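Local coordinates for protein prolyl oligopeptidase (Novosphingobium capsulatum, PDB 1YR2) that probably hydrolyses oligopeptides after proline, and less readily after alanine, as a serine endopeptidase of the S9A family, at residues A[401-406]-A[423-428]; A[462-467]-A[476-481]; A[488-493]-A[519-524]. All blocks are in the same frame, centred on the assembly; numbering follows the deposited sequence.

Overall arrangement
Three contacts follow one another along the chain, each closing its loop before the next opens, so none encloses or crosses another. Contact 1 closes 16 residues at the passage into the last four-stranded sheet of the N-terminal beta-propeller. Contact 2 closes an eight-residue hairpin end in the first two strands of the eight-stranded hydrolase sheet. Contact 3 closes 25 residues, including helix 508-514, between two parallel strands of that sheet. Contacts 2 and 3 adjoin, their centres about 8 Å apart, through backbone hydrogen bonds of Phe477 with Leu522 and Val479 with Phe520. Ile406 and Phe428 of contact 1 pack on contact 2, and Phe428 also reaches contact 3, tying propeller to hydrolase domain.

Contact 1: residues A[401-406]-A[423-428]; sequences VSLPGI and LSFSSF
With CG anti to the backbone N (chi1 177°), Phe425 stands its ring out from strand 421-427 toward Pro404, and Ser427, its OG also anti to its own N, reaches Ile406 of the same loop. Pro404 CD lies over the middle of the Phe425 ring, 4.0 Å from the centroid and only 6° off the normal, a CH-pi contact. Proline suits this place because its rigid ring offers C-H groups, polarised by the adjacent nitrogen, to the aromatic face. Beside CD, Pro404 CG covers the same face, 3.9 Å from Phe425 CE2. Gly405 O comes obliquely to the far end of the ring, 3.5 Å from Phe425 CZ.

Leucines continue the packing toward the start of the strand. Leu403 divides its branches: CD1 approaches Phe425 CE1 at 4.2 Å, while CD2 touches Leu423 CD2 at 3.8 Å, the two leucines crossing at about a right angle. Val401 CG1 meets that same Leu423 methyl tip to tip. At the other end a small polar residue takes over: Ser427 OG donates a 2.7 Å hydrogen bond to Ile406 O, joining the loop to the strand through a main-chain acceptor.

Residues 401-406 carry the chain from strand 397-400, outermost in one blade of the seven-bladed propeller, to strand 408-413 of the next. Leu435 of strand 433-438 packs against both Pro404 and Phe425. The CB of Ile406 points away from residues 423-428, and its side chain packs on Val461 and Gln463 of strand 459-467, where the propeller meets the hydrolase domain.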
loop_
_atom_site.group_PDB
_atom_site.type_symbol
_atom_site.label_atom_id
_atom_site.label_comp_id
_atom_site.label_asym_id
_atom_site.label_seq_id
_atom_site.Cartn_x
_atom_site.Cartn_y
_atom_site.Cartn_z
ATOM N N VAL A 401 12.756 11.823 -13.614
ATOM C CA VAL A 401 12.246 10.827 -14.538
ATOM C C VAL A 401 10.839 11.226 -14.977
ATOM O O VAL A 401 9.994 11.523 -14.146
ATOM C CB VAL A 401 12.189 9.402 -13.898
ATOM C CG1 VAL A 401 11.516 8.402 -14.842
ATOM C CG2 VAL A 401 13.580 8.895 -13.567
ATOM N N SER A 402 10.593 11.224 -16.288
ATOM C CA SER A 402 9.260 11.417 -16.840
ATOM C C SER A 402 8.402 10.165 -16.555
ATOM O O SER A 402 8.803 9.065 -16.895
ATOM C CB SER A 402 9.348 11.706 -18.360
ATOM O OG SER A 402 9.903 10.546 -19.038
ATOM N N LEU A 403 7.258 10.338 -15.899
ATOM C CA LEU A 403 6.309 9.268 -15.617
ATOM C C LEU A 403 5.019 9.475 -16.428
ATOM O O LEU A 403 4.765 10.607 -16.843
ATOM C CB LEU A 403 5.991 9.281 -14.114
ATOM C CG LEU A 403 7.121 9.038 -13.111
ATOM C CD1 LEU A 403 6.597 9.222 -11.716
ATOM C CD2 LEU A 403 7.695 7.676 -13.307
ATOM N N PRO A 404 4.201 8.442 -16.645
ATOM C CA PRO A 404 2.989 8.571 -17.469
ATOM C C PRO A 404 1.975 9.573 -16.907
ATOM O O PRO A 404 1.209 10.147 -17.676
ATOM C CB PRO A 404 2.375 7.149 -17.463
ATOM C CG PRO A 404 3.336 6.267 -16.958
ATOM C CD PRO A 404 4.355 7.062 -16.177
ATOM N N GLY A 405 1.995 9.796 -15.603
ATOM C CA GLY A 405 1.119 10.743 -14.947
ATOM C C GLY A 405 1.411 10.710 -13.443
ATOM O O GLY A 405 2.430 10.128 -13.006
ATOM N N ILE A 406 0.541 11.312 -12.655
ATOM C CA ILE A 406 0.653 11.261 -11.176
ATOM C C ILE A 406 0.486 9.825 -10.701
ATOM O O ILE A 406 -0.441 9.161 -11.091
ATOM C CB ILE A 406 -0.383 12.206 -10.528
ATOM C CG1 ILE A 406 0.056 13.662 -10.728
ATOM C CG2 ILE A 406 -0.533 11.941 -9.033
ATOM C CD1 ILE A 406 -1.079 14.685 -10.416
ATOM N N LEU A 423 11.064 0.358 -14.250
ATOM C CA LEU A 423 10.486 1.034 -13.089
ATOM C C LEU A 423 9.051 0.544 -12.934
ATOM O O LEU A 423 8.305 0.503 -13.916
ATOM C CB LEU A 423 10.520 2.558 -13.346
ATOM C CG LEU A 423 10.031 3.568 -12.339
ATOM C CD1 LEU A 423 10.813 3.399 -11.068
ATOM C CD2 LEU A 423 10.370 4.965 -12.824
ATOM N N SER A 424 8.647 0.198 -11.718
ATOM C CA SER A 424 7.288 -0.211 -11.435
ATOM C C SER A 424 6.437 1.026 -11.062
ATOM O O SER A 424 6.832 1.819 -10.217
ATOM C CB SER A 424 7.290 -1.264 -10.323
ATOM O OG SER A 424 5.953 -1.645 -10.051
ATOM N N PHE A 425 5.285 1.181 -11.700
ATOM C CA PHE A 425 4.446 2.386 -11.555
ATOM C C PHE A 425 2.996 1.957 -11.342
ATOM O O PHE A 425 2.458 1.057 -12.057
ATOM C CB PHE A 425 4.568 3.243 -12.786
ATOM C CG PHE A 425 3.696 4.450 -12.781
ATOM C CD1 PHE A 425 4.067 5.566 -12.090
ATOM C CD2 PHE A 425 2.498 4.453 -13.459
ATOM C CE1 PHE A 425 3.274 6.703 -12.108
ATOM C CE2 PHE A 425 1.660 5.587 -13.448
ATOM C CZ PHE A 425 2.054 6.705 -12.793
ATOM N N SER A 426 2.295 2.647 -10.445
ATOM C CA SER A 426 0.864 2.412 -10.292
ATOM C C SER A 426 0.148 3.712 -9.949
ATOM O O SER A 426 0.784 4.712 -9.520
ATOM C CB SER A 426 0.620 1.349 -9.242
ATOM O OG SER A 426 0.699 1.937 -7.957
ATOM N N SER A 427 -1.154 3.751 -10.163
ATOM C CA SER A 427 -1.923 4.910 -9.766
ATOM C C SER A 427 -3.396 4.552 -9.730
ATOM O O SER A 427 -3.737 3.426 -9.953
ATOM C CB SER A 427 -1.690 6.101 -10.724
ATOM O OG SER A 427 -2.094 7.312 -10.091
ATOM N N PHE A 428 -4.268 5.521 -9.451
ATOM C CA PHE A 428 -5.694 5.229 -9.302
ATOM C C PHE A 428 -6.296 4.638 -10.572
ATOM O O PHE A 428 -7.266 3.892 -10.497
ATOM C CB PHE A 428 -6.461 6.467 -8.857
ATOM C CG PHE A 428 -5.973 7.038 -7.589
ATOM C CD1 PHE A 428 -6.214 6.395 -6.399
ATOM C CD2 PHE A 428 -5.188 8.206 -7.582
ATOM C CE1 PHE A 428 -5.740 6.894 -5.204
ATOM C CE2 PHE A 428 -4.747 8.759 -6.363
ATOM C CZ PHE A 428 -5.007 8.074 -5.176
#

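Contact 2: residues A[462-467]-A[476-481]; sequences EQVFYP and MFIVRR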
loop_
_atom_site.group_PDB
_atom_site.type_symbol
_atom_site.label_atom_id
_atom_site.label_comp_id
_atom_site.label_asym_id
_atom_site.label_seq_id
_atom_site.Cartn_x
_atom_site.Cartn_y
_atom_site.Cartn_z
ATOM N N GLU A 462 -5.520 14.174 -11.294
ATOM C CA GLU A 462 -5.073 15.551 -11.087
ATOM C C GLU A 462 -4.795 15.736 -9.608
ATOM O O GLU A 462 -5.267 14.954 -8.815
ATOM C CB GLU A 462 -6.191 16.506 -11.506
ATOM C CG GLU A 462 -6.370 16.572 -13.008
ATOM C CD GLU A 462 -7.453 17.550 -13.442
ATOM O OE1 GLU A 462 -7.228 18.775 -13.438
ATOM O OE2 GLU A 462 -8.546 17.078 -13.793
ATOM N N GLN A 463 -3.979 16.725 -9.224
ATOM C CA GLN A 463 -3.774 17.038 -7.825
ATOM C C GLN A 463 -3.936 18.528 -7.615
ATOM O O GLN A 463 -3.540 19.307 -8.457
ATOM C CB GLN A 463 -2.372 16.593 -7.339
ATOM C CG GLN A 463 -2.061 16.910 -5.848
ATOM C CD GLN A 463 -0.696 16.407 -5.406
ATOM O OE1 GLN A 463 0.319 16.687 -6.072
ATOM N NE2 GLN A 463 -0.669 15.618 -4.320
ATOM N N VAL A 464 -4.633 18.894 -6.546
ATOM C CA VAL A 464 -4.824 20.275 -6.172
ATOM C C VAL A 464 -4.388 20.439 -4.737
ATOM O O VAL A 464 -4.181 19.472 -4.018
ATOM C CB VAL A 464 -6.294 20.746 -6.364
ATOM C CG1 VAL A 464 -6.679 20.584 -7.846
ATOM C CG2 VAL A 464 -7.269 19.982 -5.457
ATOM N N PHE A 465 -4.253 21.678 -4.321
ATOM C CA PHE A 465 -3.927 21.974 -2.939
ATOM C C PHE A 465 -4.927 23.018 -2.479
ATOM O O PHE A 465 -4.932 24.116 -3.008
ATOM C CB PHE A 465 -2.485 22.509 -2.852
ATOM C CG PHE A 465 -1.460 21.544 -3.388
ATOM C CD1 PHE A 465 -1.126 21.540 -4.734
ATOM C CD2 PHE A 465 -0.838 20.639 -2.533
ATOM C CE1 PHE A 465 -0.182 20.617 -5.237
ATOM C CE2 PHE A 465 0.073 19.708 -3.023
ATOM C CZ PHE A 465 0.403 19.688 -4.373
ATOM N N TYR A 466 -5.700 22.729 -1.440
ATOM C CA TYR A 466 -6.775 23.631 -1.019
ATOM C C TYR A 466 -6.576 24.055 0.436
ATOM O O TYR A 466 -6.086 23.264 1.228
ATOM C CB TYR A 466 -8.114 22.900 -1.167
ATOM C CG TYR A 466 -8.278 21.749 -0.213
ATOM C CD1 TYR A 466 -8.843 21.930 1.071
ATOM C CD2 TYR A 466 -7.897 20.462 -0.571
ATOM C CE1 TYR A 466 -9.007 20.827 1.949
ATOM C CE2 TYR A 466 -8.043 19.389 0.314
ATOM C CZ TYR A 466 -8.572 19.588 1.569
ATOM O OH TYR A 466 -8.738 18.529 2.445
ATOM N N PRO A 467 -6.946 25.296 0.788
ATOM C CA PRO A 467 -6.845 25.755 2.179
ATOM C C PRO A 467 -7.949 25.174 3.096
ATOM O O PRO A 467 -9.137 25.103 2.762
ATOM C CB PRO A 467 -6.870 27.311 2.065
ATOM C CG PRO A 467 -7.668 27.599 0.811
ATOM C CD PRO A 467 -7.531 26.329 -0.104
ATOM N N MET A 476 -5.159 17.248 -2.469
ATOM C CA MET A 476 -6.241 16.356 -2.880
ATOM C C MET A 476 -6.028 15.893 -4.317
ATOM O O MET A 476 -5.672 16.689 -5.189
ATOM C CB MET A 476 -7.593 17.039 -2.748
ATOM C CG MET A 476 -8.779 16.205 -3.233
ATOM S SD MET A 476 -10.340 16.869 -2.596
ATOM C CE MET A 476 -10.245 18.558 -3.075
ATOM N N PHE A 477 -6.291 14.598 -4.548
ATOM C CA PHE A 477 -6.283 13.978 -5.873
ATOM C C PHE A 477 -7.704 13.960 -6.380
ATOM O O PHE A 477 -8.652 13.742 -5.611
ATOM C CB PHE A 477 -5.822 12.508 -5.830
ATOM C CG PHE A 477 -4.414 12.300 -5.391
ATOM C CD1 PHE A 477 -3.366 12.797 -6.135
ATOM C CD2 PHE A 477 -4.131 11.640 -4.205
ATOM C CE1 PHE A 477 -2.060 12.659 -5.709
ATOM C CE2 PHE A 477 -2.806 11.473 -3.784
ATOM C CZ PHE A 477 -1.781 11.970 -4.556
ATOM N N ILE A 478 -7.875 14.238 -7.659
ATOM C CA ILE A 478 -9.184 14.157 -8.319
ATOM C C ILE A 478 -8.990 13.333 -9.576
ATOM O O ILE A 478 -8.100 13.637 -10.390
ATOM C CB ILE A 478 -9.627 15.587 -8.691
ATOM C CG1 ILE A 478 -9.836 16.412 -7.433
ATOM C CG2 ILE A 478 -10.974 15.562 -9.463
ATOM C CD1 ILE A 478 -9.823 17.869 -7.719
ATOM N N VAL A 479 -9.805 12.304 -9.753
ATOM C CA VAL A 479 -9.571 11.322 -10.783
ATOM C C VAL A 479 -10.850 11.177 -11.552
ATOM O O VAL A 479 -11.893 10.920 -10.989
ATOM C CB VAL A 479 -9.230 9.945 -10.173
ATOM C CG1 VAL A 479 -8.817 8.987 -11.282
ATOM C CG2 VAL A 479 -8.117 10.076 -9.179
ATOM N N ARG A 480 -10.770 11.376 -12.846
ATOM C CA ARG A 480 -11.969 11.358 -13.697
ATOM C C ARG A 480 -11.654 10.782 -15.048
ATOM O O ARG A 480 -10.572 11.008 -15.602
ATOM C CB ARG A 480 -12.447 12.770 -13.930
ATOM C CG ARG A 480 -13.137 13.373 -12.726
ATOM C CD ARG A 480 -13.466 14.845 -12.860
ATOM N NE ARG A 480 -12.266 15.682 -12.911
ATOM C CZ ARG A 480 -12.314 17.001 -12.838
ATOM N NH1 ARG A 480 -13.483 17.615 -12.731
ATOM N NH2 ARG A 480 -11.202 17.722 -12.903
ATOM N N ARG A 481 -12.604 10.050 -15.588
ATOM C CA ARG A 481 -12.549 9.680 -16.978
ATOM C C ARG A 481 -12.609 10.933 -17.895
ATOM O O ARG A 481 -13.142 11.957 -17.514
ATOM C CB ARG A 481 -13.693 8.703 -17.259
ATOM C CG ARG A 481 -13.520 7.859 -18.495
ATOM C CD ARG A 481 -14.602 6.789 -18.535
ATOM N NE ARG A 481 -15.939 7.383 -18.482
ATOM C CZ ARG A 481 -17.056 6.711 -18.296
ATOM N NH1 ARG A 481 -17.003 5.416 -18.048
ATOM N NH2 ARG A 481 -18.230 7.333 -18.280
HETATM O O HOH W 1 -9.600 14.567 -12.737
#
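Glu462 and Arg480 form a salt bridge, OE2 to NH2 at 2.9 Å, in which the carboxylate oxygen lies at the edge of the guanidinium but is itself met from above the carboxylate plane. A water accepts from Arg480 NE at 2.9 Å and lies within hydrogen-bonding distance of Glu462 OE2, bridging the pair beside the direct bond, while Ile478 CG2 lies under one face of the guanidinium. Arginine suits the place because its long chain brings N-H groups to the acid while its flat face rests on a hydrocarbon.

On the same face of the sheet, Val464 CG2 is 4.0 Å from Ile478 CD1; both are beta-branched apolar residues, well suited to extended strands. Tyr466 takes the crowded position between backbone N and carbonyl carbon (chi1 67°), which lays its ring edge against Met476, CE2 to CB at 3.9 Å. The extended Met476 chain sets SD 5.4 Å from the Tyr466 centroid, an oblique Met-aromatic contact, and the bend at chi3 carries CE toward Tyr466 CD2.

These residues belong to an antiparallel beta hairpin at the margin of the alpha/beta-hydrolase sheet, its strand segments 4.6 Å apart at 147°. Glu462 with Ile478 and Val464 with Met476 are hydrogen-bonded pairs, the bond from Val464 N to Met476 O measuring 2.8 Å. Gln463 and Phe477, the non-hydrogen-bonded pair between them, project from the other face. There the Gln463 amide runs alongside the Phe477 ring, planes 12° apart, with NE2 3.6 Å from CE1.

Glutamine offers both a donor, to Asp383 O, and an acceptor, to Lys385 NZ, of the propeller. Across the sheet, helix 544-560 covers the face bearing Val464 and Met476, setting Trp557 on Val464 and Leu558 on Met476, while Asp550 O binds Tyr466 OH.

Contact 3: residues A[488-493]-A[519-524]; sequences LPTLLY and AFALAN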
loop_
_atom_site.group_PDB
_atom_site.type_symbol
_atom_site.label_atom_id
_atom_site.label_comp_id
_atom_site.label_asym_id
_atom_site.label_seq_id
_atom_site.Cartn_x
_atom_site.Cartn_y
_atom_site.Cartn_z
ATOM N N LEU A 488 -19.668 16.331 -11.610
ATOM C CA LEU A 488 -20.106 14.939 -11.630
ATOM C C LEU A 488 -20.441 14.453 -10.222
ATOM O O LEU A 488 -19.862 14.945 -9.278
ATOM C CB LEU A 488 -18.976 14.087 -12.187
ATOM C CG LEU A 488 -18.730 14.151 -13.690
ATOM C CD1 LEU A 488 -17.532 13.260 -14.036
ATOM C CD2 LEU A 488 -19.986 13.722 -14.443
ATOM N N PRO A 489 -21.351 13.488 -10.071
ATOM C CA PRO A 489 -21.431 12.759 -8.793
ATOM C C PRO A 489 -20.021 12.313 -8.371
ATOM O O PRO A 489 -19.238 11.800 -9.188
ATOM C CB PRO A 489 -22.299 11.568 -9.120
ATOM C CG PRO A 489 -23.184 12.081 -10.212
ATOM C CD PRO A 489 -22.342 13.007 -11.039
ATOM N N THR A 490 -19.697 12.517 -7.101
ATOM C CA THR A 490 -18.323 12.408 -6.644
ATOM C C THR A 490 -18.294 11.572 -5.390
ATOM O O THR A 490 -19.126 11.719 -4.507
ATOM C CB THR A 490 -17.743 13.804 -6.363
ATOM O OG1 THR A 490 -17.692 14.561 -7.570
ATOM C CG2 THR A 490 -16.302 13.743 -5.879
ATOM N N LEU A 491 -17.306 10.680 -5.344
ATOM C CA LEU A 491 -16.984 9.884 -4.185
ATOM C C LEU A 491 -15.679 10.435 -3.609
ATOM O O LEU A 491 -14.629 10.357 -4.263
ATOM C CB LEU A 491 -16.820 8.421 -4.608
ATOM C CG LEU A 491 -16.719 7.351 -3.511
ATOM C CD1 LEU A 491 -16.789 5.947 -4.151
ATOM C CD2 LEU A 491 -15.457 7.465 -2.758
ATOM N N LEU A 492 -15.749 10.964 -2.388
ATOM C CA LEU A 492 -14.606 11.565 -1.681
ATOM C C LEU A 492 -14.213 10.659 -0.530
ATOM O O LEU A 492 -15.025 10.378 0.324
ATOM C CB LEU A 492 -14.980 12.934 -1.143
ATOM C CG LEU A 492 -14.057 13.591 -0.139
ATOM C CD1 LEU A 492 -12.669 13.855 -0.774
ATOM C CD2 LEU A 492 -14.681 14.849 0.416
ATOM N N TYR A 493 -12.970 10.218 -0.551
ATOM C CA TYR A 493 -12.386 9.289 0.412
ATOM C C TYR A 493 -11.333 9.960 1.282
ATOM O O TYR A 493 -10.634 10.892 0.860
ATOM C CB TYR A 493 -11.765 8.134 -0.365
ATOM C CG TYR A 493 -11.185 7.041 0.486
ATOM C CD1 TYR A 493 -11.983 6.016 0.972
ATOM C CD2 TYR A 493 -9.851 7.030 0.819
ATOM C CE1 TYR A 493 -11.458 5.028 1.744
ATOM C CE2 TYR A 493 -9.313 6.008 1.610
ATOM C CZ TYR A 493 -10.145 5.025 2.061
ATOM O OH TYR A 493 -9.660 4.027 2.838
ATOM N N ALA A 519 -16.832 10.964 -10.440
ATOM C CA ALA A 519 -15.541 11.525 -10.074
ATOM C C ALA A 519 -15.115 10.934 -8.762
ATOM O O ALA A 519 -15.966 10.614 -7.914
ATOM C CB ALA A 519 -15.615 13.017 -9.985
ATOM N N PHE A 520 -13.806 10.716 -8.629
ATOM C CA PHE A 520 -13.201 10.251 -7.402
ATOM C C PHE A 520 -12.232 11.311 -6.879
ATOM O O PHE A 520 -11.466 11.930 -7.638
ATOM C CB PHE A 520 -12.532 8.901 -7.613
ATOM C CG PHE A 520 -11.727 8.424 -6.435
ATOM C CD1 PHE A 520 -12.357 7.974 -5.286
ATOM C CD2 PHE A 520 -10.355 8.475 -6.451
ATOM C CE1 PHE A 520 -11.632 7.491 -4.206
ATOM C CE2 PHE A 520 -9.598 8.032 -5.355
ATOM C CZ PHE A 520 -10.261 7.541 -4.214
ATOM N N ALA A 521 -12.313 11.541 -5.574
ATOM C CA ALA A 521 -11.433 12.484 -4.886
ATOM C C ALA A 521 -10.934 11.865 -3.619
ATOM O O ALA A 521 -11.649 11.133 -2.936
ATOM C CB ALA A 521 -12.211 13.738 -4.612
ATOM N N LEU A 522 -9.676 12.108 -3.303
ATOM C CA LEU A 522 -9.063 11.600 -2.104
ATOM C C LEU A 522 -8.238 12.729 -1.504
ATOM O O LEU A 522 -7.375 13.285 -2.181
ATOM C CB LEU A 522 -8.169 10.405 -2.415
ATOM C CG LEU A 522 -7.477 9.709 -1.218
ATOM C CD1 LEU A 522 -7.090 8.311 -1.541
ATOM C CD2 LEU A 522 -6.219 10.459 -0.755
ATOM N N ALA A 523 -8.544 13.084 -0.262
ATOM C CA ALA A 523 -7.839 14.186 0.441
ATOM C C ALA A 523 -6.795 13.629 1.400
ATOM O O ALA A 523 -7.066 12.706 2.154
ATOM C CB ALA A 523 -8.842 15.015 1.186
ATOM N N ASN A 524 -5.603 14.194 1.361
ATOM C CA ASN A 524 -4.465 13.768 2.168
ATOM C C ASN A 524 -4.484 14.587 3.467
ATOM O O ASN A 524 -3.625 15.419 3.735
ATOM C CB ASN A 524 -3.170 13.994 1.400
ATOM C CG ASN A 524 -3.019 13.055 0.229
ATOM O OD1 ASN A 524 -3.241 13.449 -0.934
ATOM N ND2 ASN A 524 -2.756 11.753 0.530
#
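The Phe520 ring is met obliquely from strand 490-493, Leu491 O lying 3.4 Å from its CD1 and Tyr493 CB 3.9 Å from its CE1. Its CG is anti to the backbone N (chi1 173°), an orientation that lets the ring lean toward the neighbouring strand, where the Leu491 side chain crosses it obliquely, CD2 nearest CD1. Phe510 of helix 508-514 stacks on the Phe520 ring and meets the Tyr493 ring at a steep angle. Tyr493 runs side by side with Leu522, its CD2 3.9 Å from Leu522 CD1, also an oblique approach.

The opposite face carries Thr490, Leu492, Ala519 and Ala521. Thr490 OG1 comes within 3.5 Å of Ala519 CB, which Arg480 also touches, and Leu492 CD1 leans across to Ala521 CB at 3.9 Å. Alanine suits positions 521 and 523 because its short methyl lets helix 544-560 lie close, with Leu558 on Ala521 and Ala554 on Ala523. Threonine can pack through its methyl and still bond through its hydroxyl: OG1 donates to Leu488 O at 2.8 Å and is also joined to Thr564 OG1.

Helix 508-514 links the two parallel strands, inclined by 18°, as a beta-alpha-beta unit of the alpha/beta-hydrolase fold. The Tyr493 side chain touches the probable nucleophile elbow (Gly573, Ser575, Gly577) at the end of strand 569-574. Ala519 N donates to Pro489 O; Leu491 uses N toward Ala519 O and O toward Ala521 N, straddling Phe520; Tyr493 repeats this with Ala521 O and Ala523 N, the last bond longer at 3.2 Å. Five backbone bonds thus satisfy polar atoms buried among hydrocarbon side chains, and the segments meet without a charged side chain between them, the chemistry of a sheet core.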